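Local coordinates for protein cytochrome c (Pseudomonas aeruginosa, PDB 6RTE) that probably oxidises dihydro-heme d1 to heme d1 as the dehydrogenase NirN, pairing a heme c-binding cytochrome part with an eight-bladed beta-propeller, at residues 192-197 / 225-230; 202-207 / 250-255; 423-428 / 440-445. All coordinates share one frame; numbering follows the deposited sequence.

Interaction 1 (192-197 / 225-230)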
loop_
_atom_site.group_PDB
_atom_site.type_symbol
_atom_site.label_atom_id
_atom_site.label_comp_id
_atom_site.label_asym_id
_atom_site.label_seq_id
_atom_site.Cartn_x
_atom_site.Cartn_y
_atom_site.Cartn_z
ATOM N N LEU A 192 10.469 -1.349 -14.403
ATOM C CA LEU A 192 10.764 -0.512 -13.248
ATOM C C LEU A 192 9.708 -0.691 -12.159
ATOM O O LEU A 192 8.522 -0.901 -12.443
ATOM C CB LEU A 192 10.843 0.961 -13.655
ATOM C CG LEU A 192 11.806 1.308 -14.798
ATOM C CD1 LEU A 192 11.612 2.759 -15.207
ATOM C CD2 LEU A 192 13.267 1.040 -14.422
ATOM N N VAL A 193 10.140 -0.588 -10.906
ATOM C CA VAL A 193 9.240 -0.723 -9.760
ATOM C C VAL A 193 9.476 0.451 -8.816
ATOM O O VAL A 193 10.619 0.884 -8.603
ATOM C CB VAL A 193 9.395 -2.090 -9.060
ATOM C CG1 VAL A 193 10.809 -2.361 -8.665
ATOM C CG2 VAL A 193 8.467 -2.197 -7.847
ATOM N N TYR A 194 8.379 0.988 -8.293
ATOM C CA TYR A 194 8.359 2.210 -7.496
ATOM C C TYR A 194 7.811 1.881 -6.115
ATOM O O TYR A 194 6.723 1.312 -6.002
ATOM C CB TYR A 194 7.497 3.290 -8.174
ATOM C CG TYR A 194 7.949 3.658 -9.568
ATOM C CD1 TYR A 194 7.662 2.833 -10.662
ATOM C CD2 TYR A 194 8.673 4.815 -9.799
ATOM C CE1 TYR A 194 8.092 3.164 -11.945
ATOM C CE2 TYR A 194 9.109 5.154 -11.084
ATOM C CZ TYR A 194 8.821 4.327 -12.146
ATOM O OH TYR A 194 9.262 4.675 -13.417
ATOM N N PHE A 195 8.578 2.218 -5.081
ATOM C CA PHE A 195 8.215 1.976 -3.700
ATOM C C PHE A 195 7.970 3.307 -2.989
ATOM O O PHE A 195 8.673 4.290 -3.237
ATOM C CB PHE A 195 9.329 1.225 -2.953
ATOM C CG PHE A 195 9.695 -0.105 -3.556
ATOM C CD1 PHE A 195 9.012 -1.259 -3.187
ATOM C CD2 PHE A 195 10.748 -0.206 -4.457
ATOM C CE1 PHE A 195 9.369 -2.506 -3.725
ATOM C CE2 PHE A 195 11.115 -1.445 -4.997
ATOM C CZ PHE A 195 10.423 -2.593 -4.631
ATOM N N ALA A 196 7.000 3.325 -2.086
ATOM C CA ALA A 196 6.793 4.460 -1.192
ATOM C C ALA A 196 6.964 3.981 0.239
ATOM O O ALA A 196 6.536 2.873 0.590
ATOM C CB ALA A 196 5.411 5.086 -1.391
ATOM N N SER A 197 7.601 4.801 1.066
ATOM C CA SER A 197 7.787 4.453 2.467
ATOM C C SER A 197 6.941 5.366 3.343
ATOM O O SER A 197 6.529 6.462 2.944
ATOM C CB SER A 197 9.270 4.532 2.882
ATOM O OG SER A 197 9.656 5.848 3.236
ATOM N N LEU A 225 1.584 5.787 -3.742
ATOM C CA LEU A 225 1.895 6.459 -4.995
ATOM C C LEU A 225 1.263 5.696 -6.140
ATOM O O LEU A 225 0.786 4.569 -5.985
ATOM C CB LEU A 225 3.413 6.616 -5.200
ATOM C CG LEU A 225 4.306 5.379 -5.235
ATOM C CD1 LEU A 225 4.126 4.562 -6.507
ATOM C CD2 LEU A 225 5.754 5.843 -5.093
ATOM N N ALA A 226 1.260 6.340 -7.303
ATOM C CA ALA A 226 0.673 5.785 -8.510
ATOM C C ALA A 226 1.556 6.213 -9.673
ATOM O O ALA A 226 2.215 7.255 -9.622
ATOM C CB ALA A 226 -0.780 6.255 -8.704
ATOM N N VAL A 227 1.600 5.367 -10.694
ATOM C CA VAL A 227 2.388 5.603 -11.906
ATOM C C VAL A 227 1.420 5.762 -13.067
ATOM O O VAL A 227 0.477 4.971 -13.210
ATOM C CB VAL A 227 3.382 4.457 -12.154
ATOM C CG1 VAL A 227 4.257 4.719 -13.415
ATOM C CG2 VAL A 227 4.258 4.248 -10.910
ATOM N N SER A 228 1.639 6.787 -13.886
ATOM C CA SER A 228 0.749 7.020 -15.023
ATOM C C SER A 228 0.883 5.882 -16.013
ATOM O O SER A 228 1.927 5.219 -16.093
ATOM C CB SER A 228 1.051 8.373 -15.682
ATOM O OG SER A 228 2.389 8.474 -16.171
ATOM N N ASP A 229 -0.199 5.622 -16.765
ATOM C CA ASP A 229 -0.216 4.438 -17.626
ATOM C C ASP A 229 0.682 4.592 -18.843
ATOM O O ASP A 229 0.977 3.583 -19.505
ATOM C CB ASP A 229 -1.652 4.102 -18.069
ATOM C CG ASP A 229 -2.143 4.960 -19.220
ATOM O OD1 ASP A 229 -2.560 6.115 -18.988
ATOM O OD2 ASP A 229 -2.122 4.470 -20.375
ATOM N N ASP A 230 1.117 5.802 -19.161
ATOM C CA ASP A 230 2.125 6.012 -20.191
ATOM C C ASP A 230 3.544 5.975 -19.639
ATOM O O ASP A 230 4.494 6.169 -20.403
ATOM C CB ASP A 230 1.884 7.342 -20.919
ATOM C CG ASP A 230 1.947 8.562 -20.001
ATOM O OD1 ASP A 230 2.303 8.414 -18.810
ATOM O OD2 ASP A 230 1.614 9.678 -20.480
#

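Interaction 2 (202-207 / 250-255)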
loop_
_atom_site.group_PDB
_atom_site.type_symbol
_atom_site.label_atom_id
_atom_site.label_comp_id
_atom_site.label_asym_id
_atom_site.label_seq_id
_atom_site.Cartn_x
_atom_site.Cartn_y
_atom_site.Cartn_z
ATOM N N VAL A 202 10.611 7.784 -1.713
ATOM C CA VAL A 202 10.222 7.068 -2.925
ATOM C C VAL A 202 11.486 6.476 -3.535
ATOM O O VAL A 202 12.496 7.182 -3.677
ATOM C CB VAL A 202 9.513 7.990 -3.930
ATOM C CG1 VAL A 202 9.119 7.207 -5.179
ATOM C CG2 VAL A 202 8.294 8.649 -3.296
ATOM N N THR A 203 11.423 5.195 -3.908
ATOM C CA THR A 203 12.559 4.463 -4.456
ATOM C C THR A 203 12.192 3.926 -5.836
ATOM O O THR A 203 11.134 3.317 -6.010
ATOM C CB THR A 203 12.973 3.300 -3.532
ATOM O OG1 THR A 203 13.247 3.796 -2.212
ATOM C CG2 THR A 203 14.222 2.568 -4.059
ATOM N N LEU A 204 13.067 4.163 -6.813
ATOM C CA LEU A 204 12.942 3.607 -8.158
ATOM C C LEU A 204 13.977 2.506 -8.324
ATOM O O LEU A 204 15.174 2.741 -8.137
ATOM C CB LEU A 204 13.134 4.696 -9.212
ATOM C CG LEU A 204 13.217 4.254 -10.679
ATOM C CD1 LEU A 204 12.023 3.399 -11.082
ATOM C CD2 LEU A 204 13.343 5.492 -11.567
ATOM N N TYR A 205 13.519 1.306 -8.693
ATOM C CA TYR A 205 14.367 0.128 -8.812
ATOM C C TYR A 205 14.236 -0.443 -10.213
ATOM O O TYR A 205 13.121 -0.633 -10.705
ATOM C CB TYR A 205 13.972 -0.922 -7.770
ATOM C CG TYR A 205 14.904 -2.103 -7.670
ATOM C CD1 TYR A 205 16.046 -2.039 -6.889
ATOM C CD2 TYR A 205 14.625 -3.290 -8.331
ATOM C CE1 TYR A 205 16.898 -3.125 -6.774
ATOM C CE2 TYR A 205 15.480 -4.385 -8.225
ATOM C CZ TYR A 205 16.608 -4.288 -7.444
ATOM O OH TYR A 205 17.448 -5.348 -7.323
ATOM N N ASP A 206 15.372 -0.724 -10.844
ATOM C CA ASP A 206 15.430 -1.271 -12.193
ATOM C C ASP A 206 15.550 -2.787 -12.093
ATOM O O ASP A 206 16.606 -3.310 -11.730
ATOM C CB ASP A 206 16.612 -0.678 -12.952
ATOM C CG ASP A 206 16.763 -1.258 -14.356
ATOM O OD1 ASP A 206 15.907 -2.061 -14.789
ATOM O OD2 ASP A 206 17.757 -0.904 -15.017
ATOM N N LEU A 207 14.461 -3.497 -12.409
ATOM C CA LEU A 207 14.477 -4.952 -12.279
ATOM C C LEU A 207 15.455 -5.593 -13.246
ATOM O O LEU A 207 16.054 -6.631 -12.920
ATOM C CB LEU A 207 13.074 -5.521 -12.493
ATOM C CG LEU A 207 12.057 -5.248 -11.380
ATOM C CD1 LEU A 207 10.638 -5.535 -11.865
ATOM C CD2 LEU A 207 12.387 -6.075 -10.141
ATOM N N ARG A 250 11.236 8.706 -14.617
ATOM C CA ARG A 250 12.516 8.197 -15.090
ATOM C C ARG A 250 13.661 8.438 -14.117
ATOM O O ARG A 250 14.649 7.701 -14.148
ATOM C CB ARG A 250 12.861 8.831 -16.442
ATOM C CG ARG A 250 11.851 8.490 -17.534
ATOM C CD ARG A 250 12.004 7.053 -17.986
ATOM N NE ARG A 250 13.100 6.920 -18.931
ATOM C CZ ARG A 250 12.973 7.099 -20.247
ATOM N NH1 ARG A 250 11.801 7.420 -20.771
ATOM N NH2 ARG A 250 14.026 6.963 -21.036
ATOM N N ASP A 251 13.560 9.470 -13.258
ATOM C CA ASP A 251 14.666 9.791 -12.366
ATOM C C ASP A 251 14.205 10.308 -11.002
ATOM O O ASP A 251 15.062 10.697 -10.201
ATOM C CB ASP A 251 15.617 10.829 -13.016
ATOM C CG ASP A 251 14.915 12.123 -13.436
ATOM O OD1 ASP A 251 13.737 12.339 -13.056
ATOM O OD2 ASP A 251 15.550 12.920 -14.184
ATOM N N LEU A 252 12.905 10.304 -10.732
ATOM C CA LEU A 252 12.278 10.806 -9.501
ATOM C C LEU A 252 12.599 12.277 -9.230
ATOM O O LEU A 252 12.556 12.722 -8.077
ATOM C CB LEU A 252 12.661 9.940 -8.288
ATOM C CG LEU A 252 12.224 8.476 -8.401
ATOM C CD1 LEU A 252 12.551 7.724 -7.089
ATOM C CD2 LEU A 252 10.755 8.350 -8.743
ATOM N N SER A 253 12.879 13.048 -10.283
ATOM C CA SER A 253 13.058 14.484 -10.136
ATOM C C SER A 253 11.701 15.155 -9.901
ATOM O O SER A 253 10.645 14.648 -10.307
ATOM C CB SER A 253 13.764 15.077 -11.368
ATOM O OG SER A 253 12.999 14.903 -12.559
ATOM N N LEU A 254 11.729 16.281 -9.198
ATOM C CA LEU A 254 10.487 16.970 -8.851
ATOM C C LEU A 254 9.927 17.724 -10.054
ATOM O O LEU A 254 10.625 18.524 -10.687
ATOM C CB LEU A 254 10.718 17.954 -7.709
ATOM C CG LEU A 254 9.476 18.776 -7.336
ATOM C CD1 LEU A 254 8.321 17.886 -6.927
ATOM C CD2 LEU A 254 9.817 19.767 -6.220
ATOM N N VAL A 255 8.657 17.488 -10.355
ATOM C CA VAL A 255 7.939 18.275 -11.334
ATOM C C VAL A 255 7.119 19.386 -10.669
ATOM O O VAL A 255 7.224 20.550 -11.045
ATOM C CB VAL A 255 7.054 17.360 -12.210
ATOM C CG1 VAL A 255 6.328 18.175 -13.272
ATOM C CG2 VAL A 255 7.919 16.267 -12.857
#

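Interaction 3 (423-428 / 440-445)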
loop_
_atom_site.group_PDB
_atom_site.type_symbol
_atom_site.label_atom_id
_atom_site.label_comp_id
_atom_site.label_asym_id
_atom_site.label_seq_id
_atom_site.Cartn_x
_atom_site.Cartn_y
_atom_site.Cartn_z
ATOM N N LYS A 423 -9.517 -15.346 14.848
ATOM C CA LYS A 423 -9.076 -16.516 14.093
ATOM C C LYS A 423 -8.590 -16.021 12.737
ATOM O O LYS A 423 -9.344 -15.366 12.011
ATOM C CB LYS A 423 -10.228 -17.516 13.960
ATOM C CG LYS A 423 -10.168 -18.484 12.781
ATOM C CD LYS A 423 -9.231 -19.652 13.032
ATOM C CE LYS A 423 -9.627 -20.849 12.179
ATOM N NZ LYS A 423 -8.583 -21.908 12.167
ATOM N N HIS A 424 -7.337 -16.321 12.398
ATOM C CA HIS A 424 -6.718 -15.642 11.264
ATOM C C HIS A 424 -5.556 -16.400 10.632
ATOM O O HIS A 424 -4.559 -15.788 10.235
ATOM C CB HIS A 424 -6.231 -14.260 11.719
ATOM C CG HIS A 424 -5.358 -14.308 12.938
ATOM N ND1 HIS A 424 -4.060 -14.771 12.909
ATOM C CD2 HIS A 424 -5.606 -13.971 14.226
ATOM C CE1 HIS A 424 -3.542 -14.704 14.122
ATOM N NE2 HIS A 424 -4.458 -14.222 14.939
ATOM N N ASP A 425 -5.680 -17.723 10.506
ATOM C CA ASP A 425 -4.632 -18.541 9.905
ATOM C C ASP A 425 -5.115 -19.280 8.661
ATOM O O ASP A 425 -4.445 -20.206 8.197
ATOM C CB ASP A 425 -4.075 -19.536 10.930
ATOM C CG ASP A 425 -5.170 -20.327 11.645
ATOM O OD1 ASP A 425 -6.309 -20.401 11.138
ATOM O OD2 ASP A 425 -4.884 -20.874 12.731
ATOM N N GLU A 426 -6.247 -18.869 8.096
ATOM C CA GLU A 426 -6.894 -19.601 7.018
ATOM C C GLU A 426 -7.157 -18.668 5.850
ATOM O O GLU A 426 -7.645 -17.547 6.041
ATOM C CB GLU A 426 -8.206 -20.222 7.507
ATOM C CG GLU A 426 -8.475 -21.618 6.983
ATOM C CD GLU A 426 -9.428 -22.393 7.875
ATOM O OE1 GLU A 426 -8.965 -22.971 8.884
ATOM O OE2 GLU A 426 -10.642 -22.412 7.577
ATOM N N ILE A 427 -6.822 -19.133 4.648
ATOM C CA ILE A 427 -7.165 -18.467 3.398
ATOM C C ILE A 427 -8.375 -19.183 2.813
ATOM O O ILE A 427 -8.375 -20.413 2.686
ATOM C CB ILE A 427 -5.984 -18.488 2.414
ATOM C CG1 ILE A 427 -4.777 -17.754 3.008
ATOM C CG2 ILE A 427 -6.386 -17.879 1.072
ATOM C CD1 ILE A 427 -5.035 -16.300 3.371
ATOM N N LEU A 428 -9.406 -18.421 2.464
ATOM C CA LEU A 428 -10.664 -18.981 1.994
ATOM C C LEU A 428 -10.730 -18.897 0.476
ATOM O O LEU A 428 -10.405 -17.857 -0.107
ATOM C CB LEU A 428 -11.849 -18.235 2.606
ATOM C CG LEU A 428 -11.793 -18.069 4.118
ATOM C CD1 LEU A 428 -12.936 -17.186 4.596
ATOM C CD2 LEU A 428 -11.828 -19.429 4.795
ATOM N N ARG A 440 -10.320 -24.381 1.916
ATOM C CA ARG A 440 -9.611 -23.590 2.914
ATOM C C ARG A 440 -8.147 -24.004 2.937
ATOM O O ARG A 440 -7.825 -25.180 2.750
ATOM C CB ARG A 440 -10.233 -23.761 4.301
ATOM C CG ARG A 440 -11.728 -23.465 4.360
ATOM C CD ARG A 440 -12.334 -23.903 5.695
ATOM N NE ARG A 440 -12.891 -22.778 6.443
ATOM C CZ ARG A 440 -14.190 -22.497 6.546
ATOM N NH1 ARG A 440 -14.579 -21.441 7.251
ATOM N NH2 ARG A 440 -15.102 -23.263 5.958
ATOM N N LEU A 441 -7.263 -23.032 3.160
ATOM C CA LEU A 441 -5.822 -23.259 3.195
ATOM C C LEU A 441 -5.261 -22.692 4.491
ATOM O O LEU A 441 -5.526 -21.535 4.827
ATOM C CB LEU A 441 -5.127 -22.614 1.986
ATOM C CG LEU A 441 -5.393 -23.203 0.594
ATOM C CD1 LEU A 441 -4.604 -22.439 -0.453
ATOM C CD2 LEU A 441 -5.046 -24.677 0.538
ATOM N N ARG A 442 -4.486 -23.500 5.216
ATOM C CA ARG A 442 -3.966 -23.134 6.535
ATOM C C ARG A 442 -2.464 -23.379 6.559
ATOM O O ARG A 442 -1.990 -24.358 7.154
ATOM C CB ARG A 442 -4.673 -23.924 7.637
ATOM C CG ARG A 442 -4.464 -23.376 9.038
ATOM C CD ARG A 442 -5.318 -24.130 10.052
ATOM N NE ARG A 442 -5.110 -23.658 11.419
ATOM C CZ ARG A 442 -5.596 -24.260 12.501
ATOM N NH1 ARG A 442 -6.321 -25.365 12.383
ATOM N NH2 ARG A 442 -5.355 -23.761 13.709
ATOM N N PRO A 443 -1.677 -22.490 5.944
ATOM C CA PRO A 443 -0.245 -22.789 5.769
ATOM C C PRO A 443 0.514 -22.956 7.076
ATOM O O PRO A 443 1.355 -23.856 7.187
ATOM C CB PRO A 443 0.265 -21.585 4.959
ATOM C CG PRO A 443 -0.700 -20.494 5.245
ATOM C CD PRO A 443 -2.036 -21.163 5.414
ATOM N N SER A 444 0.243 -22.115 8.068
ATOM C CA SER A 444 0.926 -22.168 9.358
ATOM C C SER A 444 -0.124 -22.067 10.454
ATOM O O SER A 444 -0.455 -20.963 10.913
ATOM C CB SER A 444 1.964 -21.054 9.486
ATOM O OG SER A 444 3.110 -21.342 8.710
ATOM N N PRO A 445 -0.674 -23.207 10.907
ATOM C CA PRO A 445 -1.722 -23.157 11.935
ATOM C C PRO A 445 -1.333 -22.304 13.133
ATOM O O PRO A 445 -0.298 -22.536 13.764
ATOM C CB PRO A 445 -1.902 -24.634 12.317
ATOM C CG PRO A 445 -1.530 -25.380 11.078
ATOM C CD PRO A 445 -0.413 -24.587 10.454
#

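Interaction 1 (192-197 / 225-230)
Ala196 and Leu225 have the nearest CA atoms, 6.5 Å apart, of two almost antiparallel strand segments, 192-197 and 225-227, whose axes come within 8.0 Å at 164°. No hydrogen bond crosses this gap; side chains fill it. Leu225 splits its two methyl groups between neighbouring targets. Its CG stands between the backbone N and the carbonyl carbon (chi1 59°), and from there Leu225 CD2 rests 3.8 Å from Ala196 CB, while Leu225 CD1 lies 4.0 Å from Tyr194 CB. CD2 also touches the carbonyl oxygen of Phe195. Further along, Val227 sets CG2 over one face of the Tyr194 ring in a CH-pi contact, 4.1 Å from the centroid and 28° off the normal; the methyl sits nearest the CD1 side, and the two side chains cross at about a right angle. The far end of that ring is tied down by Tyr194 OH, hydrogen-bonded to Ala249 O. Strand 192-197 is the second strand of one propeller blade and 221-227 the first of the next. The neighbouring strand 201-206 adds Leu204 against Tyr194 and Val202 against Leu225, while Ala226 turns its methyl to Val273 and Thr275 of strand 270-276.

Interaction 2 (202-207 / 250-255)
Leu252 reaches with its isobutyl group onto strand 201-206, where Val202 and Leu204 receive it, and the apolar part of the contact rests on these three side chains. Leu252 CD1 is seated between the two receivers, 3.7 Å from Leu204 CB and 4.0 Å from Val202 CG1, and Leu252 CD2 also touches Val202 CG1. The torsions account for the reach: with CG opposite the carbonyl carbon (chi1 -61°) and the chain extended beyond it, the methyls of Leu252 are carried to the strand.

Contacts of methyls with backbone form a second group. Leu252 CD1 nestles against the strand itself, 3.5 Å from Val202 O and about as near to Leu204 N. In exchange, Leu204 CD2 abuts the turn at Arg250 O, 3.6 Å away, so each leucine packs on main-chain atoms of the other segment.

These residues belong to adjacent blades of the beta-propeller: 201-206 is the third strand of one blade, and residues 250-252 lie in the turn between the third and fourth strands, 243-248 and 254-259, of the next. Leu247 and Val216, one from each blade, also touch Leu252, which adopts a left-handed backbone conformation within the turn.

Polar interactions serve the turn rather than the interface. Asp251 OD1 accepts Ser253 N at 3.0 Å and 157° in an Asx turn, the donor standing 50° out of the carboxylate plane. Ser253 OG approaches the same oxygen, Asp251 OD1, from the same face at 2.7 Å, giving this atom two grips that should hold the carboxylate in place. Asp248 OD1 takes the N-H of Arg250, and Gln127 NE2 binds Asp251 O.

Interaction 3 (423-428 / 440-445)
Asp425 and Arg442 are brought together by complementary torsions: the aspartate CG sits between its own backbone N and carbonyl carbon (chi1 50°), whereas Arg442, extended from CG to NE, passes obliquely across it. Asp425 OD2 thereby comes to the guanidinium edge, 3.1 Å from both Arg442 NE and Arg442 NH2. Both hydrogen bonds of this salt bridge are weak, and the carboxylate and guanidinium planes stand 49° apart. A third donor, Gly446 N, shares OD2.

Lys423 brings its amine over one face of the Arg442 guanidinium, NZ standing 3.8 Å above the plane, with Pro445 CB on the other face. Lys423 NZ donates to Asp425 OD1 at 2.9 Å through the syn lone pair and, weakly, to Glu426 OE1 at 3.5 Å. The adjoining carboxylates probably offset the proximity of these two positive charges.

Arg440 NE donates to Glu426 OE2 in a second salt bridge, the oxygen lying near the guanidinium plane and the carboxylate turned 89° against it; a bend at chi3 of Arg440 swings NE around to it. The modelled separation of OE2 and NE is very short, so its exact value is doubtful. Asp425 O is buried without a hydrogen-bond partner, though the CA-H of Arg442 points at it.

Beneath the charges, Ile427 and Leu441 form a hydrogen-bonded antiparallel pair, with Ile427 N to Leu441 O 2.7 Å and Leu441 N to Ile427 O 2.9 Å. Their side chains share one sheet face and both touch Leu463 of the next blade. The arrangement is the open end of a beta hairpin, strands 427-431 and 437-441, the two outer strands of a propeller blade, tied by a salt-bridge network where they diverge into loops.

How the interactions relate
Interactions 1 and 2 lie about 8 Å apart between centres and join the same two neighbouring propeller blades, interaction 1 nearer the centre of the molecule (about 11 Å against about 17 Å, centre to centre). Their segments alternate in sequence, and strands 192-197 and 201-206 are antiparallel partners in one sheet: Val193 O and Tyr205 N are 2.9 Å apart, a probable hydrogen bond. The two contacts thus make one continuous interface between blades. Interaction 3 comes later in the chain, on the opposite side of its centre, about 31 Å and 37 Å from interactions 1 and 2 between centres. Blades are thus held to one another by apolar side chains in interactions 1 and 2, while interaction 3 joins strands within a blade by backbone hydrogen bonds and salt bridges.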